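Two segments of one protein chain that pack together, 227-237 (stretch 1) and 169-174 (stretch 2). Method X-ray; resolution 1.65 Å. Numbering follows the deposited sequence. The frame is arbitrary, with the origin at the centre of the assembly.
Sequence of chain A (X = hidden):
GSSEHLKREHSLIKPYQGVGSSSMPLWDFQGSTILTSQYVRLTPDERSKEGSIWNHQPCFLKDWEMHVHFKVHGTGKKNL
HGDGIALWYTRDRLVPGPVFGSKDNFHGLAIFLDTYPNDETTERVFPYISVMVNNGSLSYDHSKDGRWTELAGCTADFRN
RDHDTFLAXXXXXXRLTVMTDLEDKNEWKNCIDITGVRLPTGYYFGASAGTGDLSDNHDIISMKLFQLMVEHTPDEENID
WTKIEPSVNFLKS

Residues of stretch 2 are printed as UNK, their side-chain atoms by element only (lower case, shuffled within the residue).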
# COMPACT_ATOMS: atom_id res chain seq x y z
N GLN A 227 7.85 -0.60 -14.69
CA GLN A 227 7.08 -1.23 -15.72
C GLN A 227 7.67 -2.61 -16.01
O GLN A 227 8.88 -2.75 -16.20
CB GLN A 227 7.09 -0.39 -16.99
CG GLN A 227 6.28 -0.98 -18.12
CD GLN A 227 6.32 -0.14 -19.38
OE1 GLN A 227 7.08 0.83 -19.48
NE2 GLN A 227 5.49 -0.49 -20.35
N LEU A 228 6.82 -3.63 -15.99
CA LEU A 228 7.21 -4.96 -16.43
C LEU A 228 6.91 -5.08 -17.92
O LEU A 228 5.83 -4.71 -18.38
CB LEU A 228 6.45 -6.02 -15.62
CG LEU A 228 6.55 -5.92 -14.10
CD1 LEU A 228 5.73 -7.02 -13.42
CD2 LEU A 228 7.99 -5.99 -13.65
N MET A 229 7.88 -5.59 -18.67
CA MET A 229 7.71 -5.76 -20.11
C MET A 229 7.11 -7.15 -20.33
O MET A 229 7.80 -8.17 -20.37
CB MET A 229 9.04 -5.58 -20.85
CG MET A 229 9.74 -4.23 -20.61
SD MET A 229 8.68 -2.76 -20.63
CE MET A 229 8.14 -2.74 -22.34
N VAL A 230 5.79 -7.15 -20.44
CA VAL A 230 5.03 -8.39 -20.55
C VAL A 230 4.18 -8.32 -21.80
O VAL A 230 3.46 -7.33 -22.05
CB VAL A 230 4.15 -8.61 -19.29
CG1 VAL A 230 3.21 -9.80 -19.49
CG2 VAL A 230 5.02 -8.81 -18.05
N GLU A 231 4.25 -9.39 -22.60
CA GLU A 231 3.48 -9.48 -23.81
C GLU A 231 1.98 -9.53 -23.56
O GLU A 231 1.50 -10.28 -22.71
CB GLU A 231 3.90 -10.72 -24.60
CG GLU A 231 3.37 -10.72 -26.03
CD GLU A 231 3.49 -12.08 -26.70
OE1 GLU A 231 3.69 -12.08 -27.93
OE2 GLU A 231 3.38 -13.12 -26.01
N HIS A 232 1.25 -8.72 -24.34
CA HIS A 232 -0.19 -8.91 -24.50
C HIS A 232 -0.49 -9.04 -25.99
O HIS A 232 0.05 -8.29 -26.80
CB HIS A 232 -0.96 -7.74 -23.89
CG HIS A 232 -0.73 -7.58 -22.42
ND1 HIS A 232 -1.44 -8.28 -21.48
CD2 HIS A 232 0.17 -6.82 -21.74
CE1 HIS A 232 -1.00 -7.95 -20.27
NE2 HIS A 232 -0.04 -7.06 -20.40
N THR A 233 -1.34 -9.99 -26.35
CA THR A 233 -1.68 -10.20 -27.77
C THR A 233 -2.62 -9.09 -28.27
O THR A 233 -3.26 -8.41 -27.46
CB THR A 233 -2.33 -11.57 -27.98
OG1 THR A 233 -3.57 -11.63 -27.26
CG2 THR A 233 -1.38 -12.69 -27.51
N PRO A 234 -2.69 -8.87 -29.60
CA PRO A 234 -3.68 -7.94 -30.18
C PRO A 234 -5.11 -8.12 -29.65
O PRO A 234 -5.81 -7.13 -29.43
CB PRO A 234 -3.61 -8.24 -31.68
CG PRO A 234 -2.19 -8.66 -31.89
CD PRO A 234 -1.82 -9.45 -30.65
N ASP A 235 -5.52 -9.37 -29.44
CA ASP A 235 -6.82 -9.67 -28.81
C ASP A 235 -6.91 -9.11 -27.38
O ASP A 235 -7.86 -8.40 -27.05
CB ASP A 235 -7.08 -11.18 -28.81
CG ASP A 235 -7.38 -11.71 -30.20
OD1 ASP A 235 -8.43 -11.33 -30.79
OD2 ASP A 235 -6.57 -12.53 -30.71
N GLU A 236 -5.91 -9.42 -26.56
CA GLU A 236 -5.81 -8.90 -25.19
C GLU A 236 -5.74 -7.36 -25.17
O GLU A 236 -6.44 -6.72 -24.38
CB GLU A 236 -4.61 -9.53 -24.45
CG GLU A 236 -4.75 -11.04 -24.17
CD GLU A 236 -3.42 -11.75 -23.85
OE1 GLU A 236 -2.35 -11.12 -23.84
OE2 GLU A 236 -3.46 -12.98 -23.61
N GLU A 237 -4.93 -6.78 -26.06
CA GLU A 237 -4.70 -5.32 -26.09
C GLU A 237 -5.91 -4.46 -26.52
O GLU A 237 -5.99 -3.28 -26.14
CB GLU A 237 -3.47 -4.98 -26.96
CG GLU A 237 -2.13 -5.19 -26.27
CD GLU A 237 -0.95 -5.33 -27.25
OE1 GLU A 237 0.15 -4.82 -26.93
OE2 GLU A 237 -1.11 -5.97 -28.32
N UNK A 169 5.16 -5.06 -4.34
CA UNK A 169 3.82 -5.44 -4.81
C UNK A 169 3.89 -5.52 -6.31
O UNK A 169 4.14 -4.53 -6.99
c UNK A 169 2.75 -4.40 -4.40
c UNK A 169 2.73 -4.20 -2.85
c UNK A 169 1.38 -4.85 -4.90
N UNK A 170 3.65 -6.71 -6.84
CA UNK A 170 3.75 -6.98 -8.28
C UNK A 170 2.37 -7.35 -8.80
O UNK A 170 1.69 -8.17 -8.19
c UNK A 170 5.26 -10.75 -12.43
c UNK A 170 5.83 -9.66 -10.24
c UNK A 170 4.95 -8.40 -10.05
n UNK A 170 4.16 -11.35 -11.95
c UNK A 170 4.72 -8.13 -8.55
n UNK A 170 6.05 -9.98 -11.66
n UNK A 170 5.60 -10.93 -13.71
N UNK A 171 1.98 -6.75 -9.91
CA UNK A 171 0.71 -7.09 -10.50
C UNK A 171 0.88 -7.27 -12.01
O UNK A 171 1.30 -6.36 -12.70
c UNK A 171 -1.69 -6.34 -10.76
c UNK A 171 -3.62 -7.85 -10.90
c UNK A 171 -0.34 -6.00 -10.17
c UNK A 171 -4.16 -7.06 -11.90
c UNK A 171 -2.25 -5.57 -11.77
c UNK A 171 -3.49 -5.91 -12.35
c UNK A 171 -2.37 -7.50 -10.34
o UNK A 171 -5.37 -7.40 -12.45
N UNK A 172 0.54 -8.46 -12.52
CA UNK A 172 0.68 -8.74 -13.95
C UNK A 172 -0.14 -9.96 -14.31
O UNK A 172 -0.03 -11.01 -13.64
o UNK A 172 2.30 -9.37 -15.68
c UNK A 172 2.16 -9.01 -14.29
N UNK A 173 -0.96 -9.82 -15.36
CA UNK A 173 -1.75 -10.94 -15.90
C UNK A 173 -2.56 -11.64 -14.79
O UNK A 173 -2.67 -12.88 -14.73
c UNK A 173 -0.80 -12.98 -20.57
c UNK A 173 0.64 -12.33 -18.65
n UNK A 173 -1.64 -13.87 -21.08
c UNK A 173 -0.15 -11.30 -17.86
n UNK A 173 -0.30 -13.21 -19.36
c UNK A 173 -0.84 -11.94 -16.64
n UNK A 173 -0.45 -11.90 -21.27
N UNK A 174 -3.14 -10.82 -13.91
CA UNK A 174 -4.02 -11.35 -12.87
C UNK A 174 -3.34 -11.88 -11.64
O UNK A 174 -4.00 -12.25 -10.68

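Position 169 carries three side-chain carbons, one bonded to CA and bearing the other two, and no heteroatom. A fork at the first carbon defines valine, Val169. It lies in a strand and is buried, a setting that suits a compact, beta-branched hydrocarbon, but it stays out of reach of stretch 1.

At position 170 a run of three carbons leads to a nitrogen and then to a carbon holding two more nitrogens, and the chain nitrogen sits against Leu228 CD1. This is a guanidinium on a flexible stem, so the residue is Arg170. Its CA-to-CB bond points sideways, yet the extended chain, with chi1 to chi3 all t, carries its end nearer to stretch 1. There NE lies 3.5 Å from Leu228 CD1, an oblique approach in which the methyl packs against the guanidinium group without any polar bond.

Position 171 has one carbon followed by a six-carbon ring bearing an oxygen: tyrosine. The CA-to-CB bond of Tyr171 points away from stretch 1, as expected where side chains alternate along a strand. The residue is buried, and its hydroxyl is hydrogen-bonded elsewhere in the structure.

Position 172 has a single carbon and a single oxygen, and it points toward stretch 1, the carbon facing Leu228 CD1 and the oxygen Val230 CG2. Two unbranched side-chain atoms ending in oxygen make it Ser172. Its small side chain fits against two aliphatic neighbours: CB is 4.2 Å from Leu228 CD1, and OG is 3.7 Å from Val230 CG2. The buried hydroxyl is satisfied elsewhere.

Position 173 again shows three carbons, a nitrogen, and a carbon with two nitrogens; one chain carbon lies against Val230 CG1, and the two terminal nitrogens face the Glu236 carboxylate. This is a second arginine, Arg173. Its long side chain serves both nonpolar and charged contacts. CD packs 3.7 Å from Val230 CG1, while farther out NH1 donates to Glu236 OE1 at 3.3 Å and NH2 to Glu236 OE2 at 3.2 Å, forming a two-pronged salt bridge at the guanidinium edge. NH1 also lies 2.9 Å from Glu231 O.

Position 174 has no side-chain atoms and is Gly174. At its phi/psi of 82/-7, a CB would be jammed against the carbonyl oxygen of the preceding residue, so the backbone itself calls for glycine; stretch 1 plays no part.

The contact thus joins a modest apolar patch, where Leu228 and Val230 meet the strand, to an ionic clasp beyond its end. Glu236 is held in place by its own stretch: Thr233 N donates to Glu236 OE1 at 2.9 Å, and Glu236 N donates to Thr233 OG1 at 3.3 Å, capping the helix. The carboxylate that meets Arg173 is therefore anchored at the helix start.

Stretch 2 169-174: VRYSRG
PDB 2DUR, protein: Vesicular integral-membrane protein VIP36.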